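Local coordinates for carboxymuconolactone decarboxylase family protein (Methanocaldococcus jannaschii, PDB 3D7I) that is of uncertain activity but probably works as a peroxiredoxin-like oxidoreductase in oxygen detoxification, at residues L83-V86 with L87-G91; T38-Y41 with K42-K45. One frame throughout, in Å; residues are numbered along the deposited sequence.

Contact 1 (L83-V86 with L87-G91); sequences LRVV and LLTSG. With SO4 (sulfate ion), chain E.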
loop_
_atom_site.group_PDB
_atom_site.type_symbol
_atom_site.label_atom_id
_atom_site.label_comp_id
_atom_site.label_asym_id
_atom_site.label_seq_id
_atom_site.Cartn_x
_atom_site.Cartn_y
_atom_site.Cartn_z
ATOM N N LEU B 83 -6.775 3.310 -17.220
ATOM C CA LEU B 83 -7.536 2.655 -16.161
ATOM C C LEU B 83 -7.729 1.155 -16.422
ATOM O O LEU B 83 -7.810 0.357 -15.478
ATOM C CB LEU B 83 -8.854 3.363 -15.942
ATOM C CG LEU B 83 -8.733 4.824 -15.496
ATOM C CD1 LEU B 83 -10.102 5.357 -15.067
ATOM C CD2 LEU B 83 -7.686 4.986 -14.346
ATOM N N ARG B 84 -7.716 0.751 -17.697
ATOM C CA ARG B 84 -7.749 -0.690 -18.013
ATOM C C ARG B 84 -6.556 -1.393 -17.374
ATOM O O ARG B 84 -6.659 -2.446 -16.746
ATOM C CB ARG B 84 -7.750 -0.890 -19.530
ATOM C CG ARG B 84 -8.995 -0.391 -20.226
ATOM C CD ARG B 84 -8.831 -0.376 -21.732
ATOM N NE ARG B 84 -9.322 -1.582 -22.337
ATOM C CZ ARG B 84 -10.533 -1.746 -22.873
ATOM N NH1 ARG B 84 -11.454 -0.797 -22.913
ATOM N NH2 ARG B 84 -10.821 -2.895 -23.377
ATOM N N VAL B 85 -5.402 -0.750 -17.468
ATOM C CA VAL B 85 -4.180 -1.262 -16.841
ATOM C C VAL B 85 -4.250 -1.224 -15.316
ATOM O O VAL B 85 -3.814 -2.159 -14.662
ATOM C CB VAL B 85 -2.924 -0.516 -17.351
ATOM C CG1 VAL B 85 -1.625 -1.198 -16.811
ATOM C CG2 VAL B 85 -2.907 -0.489 -18.899
ATOM N N VAL B 86 -4.811 -0.155 -14.737
ATOM C CA VAL B 86 -5.084 -0.133 -13.299
ATOM C C VAL B 86 -5.910 -1.333 -12.850
ATOM O O VAL B 86 -5.596 -1.933 -11.839
ATOM C CB VAL B 86 -5.758 1.196 -12.868
ATOM C CG1 VAL B 86 -6.170 1.176 -11.403
ATOM C CG2 VAL B 86 -4.784 2.363 -13.137
ATOM N N LEU B 87 -6.970 -1.680 -13.580
ATOM C CA LEU B 87 -7.768 -2.848 -13.226
ATOM C C LEU B 87 -6.901 -4.098 -13.159
ATOM O O LEU B 87 -6.945 -4.834 -12.193
ATOM C CB LEU B 87 -8.890 -3.065 -14.242
ATOM C CG LEU B 87 -9.705 -4.348 -14.138
ATOM C CD1 LEU B 87 -10.422 -4.436 -12.810
ATOM C CD2 LEU B 87 -10.706 -4.386 -15.329
ATOM N N LEU B 88 -6.112 -4.334 -14.195
ATOM C CA LEU B 88 -5.317 -5.564 -14.262
ATOM C C LEU B 88 -4.259 -5.638 -13.179
ATOM O O LEU B 88 -4.004 -6.704 -12.644
ATOM C CB LEU B 88 -4.634 -5.650 -15.628
ATOM C CG LEU B 88 -3.949 -6.967 -15.992
ATOM C CD1 LEU B 88 -4.876 -8.139 -16.082
ATOM C CD2 LEU B 88 -3.280 -6.737 -17.354
ATOM N N THR B 89 -3.626 -4.497 -12.901
ATOM C CA THR B 89 -2.535 -4.433 -11.922
ATOM C C THR B 89 -2.984 -4.307 -10.468
ATOM O O THR B 89 -2.243 -4.636 -9.548
ATOM C CB THR B 89 -1.583 -3.279 -12.241
ATOM O OG1 THR B 89 -2.288 -2.037 -12.149
ATOM C CG2 THR B 89 -0.955 -3.477 -13.579
ATOM N N SER B 90 -4.195 -3.811 -10.274
ATOM C CA SER B 90 -4.584 -3.272 -8.989
ATOM C C SER B 90 -5.961 -3.670 -8.487
ATOM O O SER B 90 -6.261 -3.449 -7.299
ATOM C CB SER B 90 -4.439 -1.728 -9.000
ATOM O OG SER B 90 -3.140 -1.346 -9.456
ATOM N N GLY B 91 -6.824 -4.201 -9.355
ATOM C CA GLY B 91 -8.113 -4.730 -8.916
ATOM C C GLY B 91 -9.300 -3.804 -9.166
ATOM O O GLY B 91 -9.134 -2.649 -9.593
HETATM S S SO4 E . -14.199 -2.355 -25.133
HETATM O O1 SO4 E . -14.135 -2.611 -23.736
HETATM O O2 SO4 E . -13.165 -3.140 -25.798
HETATM O O3 SO4 E . -15.520 -2.718 -25.696
HETATM O O4 SO4 E . -13.995 -0.926 -25.316
#
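The guanidinium of Arg84 meets a sulfate ion, probably from the crystallisation liquor, at its edge, with the sulfur in the guanidinium plane. NH1 and NH2 both reach O1 of the sulfate, each at 3.3 Å, and more distantly O4 and O2 respectively; all four bonds are weak. A bend at chi3 (94°) turns the head group out of the line of its chain, while NH2 also bonds Thr32 O of a second subunit and the sulfate takes backbone N-H groups of Asp21 and Leu22 from a fourth.

The Arg84 backbone belongs to helix 76-90 of this all-helical AhpD-like fold, and the helix's last turn illustrates how a hydroxyl can add to the main-chain bonding. Val85 O accepts twice from Thr89, from N at 2.9 Å and from OG1 at 2.9 Å, the second donor tilted 31° from the carbonyl plane. OG1 gets there because it lies between the backbone N and the carbonyl carbon (chi1 63°), which leaves Thr89 CG2 to touch Val85 CG1 at 4.0 Å, the two side chains meeting obliquely. Ser90 OG donates in turn to Thr89 OG1 at 2.9 Å. Replacing Thr89 by an alanine removes both branches, and would probably leave Val85 O with one donor fewer, Ser90 OG without this acceptor and a gap beside Val85 CG1.

Val86 O receives Ser90 N in a weak, strongly bent bond, and Gly91 leaves the helix with a positive phi and stands at the N-cap position of helix 92-104. Beside this turn, Arg55 of the second subunit bonds Thr89 O.

Contact 2 (T38-Y41 with K42-K45); sequences TLDY and KTQK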
loop_
_atom_site.group_PDB
_atom_site.type_symbol
_atom_site.label_atom_id
_atom_site.label_comp_id
_atom_site.label_asym_id
_atom_site.label_seq_id
_atom_site.Cartn_x
_atom_site.Cartn_y
_atom_site.Cartn_z
ATOM N N THR B 38 13.776 9.302 -23.677
ATOM C CA THR B 38 13.075 8.778 -24.847
ATOM C C THR B 38 11.577 9.017 -24.794
ATOM O O THR B 38 10.997 9.462 -25.774
ATOM C CB THR B 38 13.276 7.241 -25.020
ATOM O OG1 THR B 38 14.658 6.958 -25.249
ATOM C CG2 THR B 38 12.528 6.716 -26.251
ATOM N N LEU B 39 10.948 8.697 -23.665
ATOM C CA LEU B 39 9.489 8.851 -23.528
ATOM C C LEU B 39 9.138 10.328 -23.469
ATOM O O LEU B 39 9.857 11.129 -22.855
ATOM C CB LEU B 39 8.984 8.150 -22.263
ATOM C CG LEU B 39 9.210 6.663 -22.190
ATOM C CD1 LEU B 39 8.555 6.097 -20.922
ATOM C CD2 LEU B 39 8.690 5.983 -23.445
ATOM N N ASP B 40 8.044 10.702 -24.124
ATOM C CA ASP B 40 7.635 12.101 -24.100
ATOM C C ASP B 40 6.811 12.413 -22.856
ATOM O O ASP B 40 6.482 11.534 -22.070
ATOM C CB ASP B 40 6.944 12.504 -25.417
ATOM C CG ASP B 40 5.628 11.804 -25.660
ATOM O OD1 ASP B 40 4.994 11.222 -24.745
ATOM O OD2 ASP B 40 5.201 11.846 -26.834
ATOM N N TYR B 41 6.546 13.688 -22.652
ATOM C CA TYR B 41 5.875 14.140 -21.445
ATOM C C TYR B 41 4.466 13.557 -21.313
ATOM O O TYR B 41 4.048 13.138 -20.228
ATOM C CB TYR B 41 5.797 15.662 -21.519
ATOM C CG TYR B 41 5.249 16.372 -20.319
ATOM C CD1 TYR B 41 5.589 15.992 -19.029
ATOM C CD2 TYR B 41 4.425 17.490 -20.479
ATOM C CE1 TYR B 41 5.100 16.687 -17.930
ATOM C CE2 TYR B 41 3.936 18.181 -19.396
ATOM C CZ TYR B 41 4.283 17.787 -18.129
ATOM O OH TYR B 41 3.803 18.488 -17.045
ATOM N N LYS B 42 3.739 13.527 -22.418
ATOM C CA LYS B 42 2.400 12.901 -22.408
ATOM C C LYS B 42 2.427 11.469 -21.880
ATOM O O LYS B 42 1.600 11.101 -21.043
ATOM C CB LYS B 42 1.780 12.939 -23.791
ATOM C CG LYS B 42 0.383 12.340 -23.900
ATOM C CD LYS B 42 -0.076 12.310 -25.364
ATOM C CE LYS B 42 -1.529 11.862 -25.499
ATOM N NZ LYS B 42 -1.991 11.890 -26.918
ATOM N N THR B 43 3.353 10.667 -22.380
ATOM C CA THR B 43 3.479 9.277 -21.941
ATOM C C THR B 43 3.780 9.181 -20.451
ATOM O O THR B 43 3.188 8.386 -19.740
ATOM C CB THR B 43 4.539 8.508 -22.742
ATOM O OG1 THR B 43 4.168 8.510 -24.122
ATOM C CG2 THR B 43 4.657 7.065 -22.272
ATOM N N GLN B 44 4.704 10.007 -19.982
ATOM C CA GLN B 44 5.019 10.043 -18.575
ATOM C C GLN B 44 3.840 10.483 -17.698
ATOM O O GLN B 44 3.671 9.955 -16.617
ATOM C CB GLN B 44 6.215 10.946 -18.314
ATOM C CG GLN B 44 7.507 10.422 -18.834
ATOM C CD GLN B 44 8.650 11.309 -18.435
ATOM O OE1 GLN B 44 8.675 12.471 -18.825
ATOM N NE2 GLN B 44 9.610 10.767 -17.669
ATOM N N LYS B 45 3.067 11.459 -18.146
ATOM C CA LYS B 45 1.884 11.885 -17.397
ATOM C C LYS B 45 0.807 10.797 -17.345
ATOM O O LYS B 45 0.139 10.644 -16.332
ATOM C CB LYS B 45 1.308 13.184 -17.976
ATOM C CG LYS B 45 2.111 14.383 -17.521
ATOM C CD LYS B 45 1.822 14.748 -16.057
ATOM C CE LYS B 45 2.742 15.891 -15.625
ATOM N NZ LYS B 45 2.555 16.307 -14.202
HETATM O O HOH W 1 9.539 13.439 -21.185
#
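Tyr41 and Lys45, one helical turn apart, lie side by side and point the same way. Lys45 CG sits over one face of the Tyr41 ring, 4.2 Å from its centroid and displaced toward the rim, a CH-pi contact; a bend at chi2 (-75°) then carries the lysine along the ring, until CE comes 3.1 Å from Tyr41 OH. Phe34 of the same chain packs edge-to-face with this tyrosine.

Asp40 illustrates the classic N-cap, here at the start of helix 41-53. With CG between its backbone N and carbonyl carbon (chi1 66°), the carboxylate swings back over the first turn, where OD1 accepts Thr43 N at 2.9 Å in the capping bond. Thr43 OG1 gives OD1 a second bond, also 2.9 Å, from above the carboxylate plane. Two donors thus grip one oxygen, and the helix's positive end would probably stabilise the charge.

Gln44 N bonds Asp40 O at 3.1 Å, and Gln44 CG rests against the same oxygen. A water lies 2.7 Å from Gln44 OE1 and 2.9 Å from Leu39 O, and probably links them, while NE2 bonds Val33 O of its own chain and Asp81 O of a second subunit.

Overall arrangement
Along the chain contact 2 comes first, at the start of helix 41-53, and contact 1 follows at the far end of helix 76-90; helix 58-72 lies between them in sequence. Their centres are 20 Å apart and their nearest atoms about 10 Å, so the two do not touch within the chain, whereas Val85 packs on Gln44 of the second subunit. Within the chain, Leu83 and Val86 pack on Ala53, at the end of the helix that contact 2 begins. Both contacts thus reach a second subunit of the six-chain assembly: a helix start and a helix end of one subunit each help to build the interfaces of the oligomer.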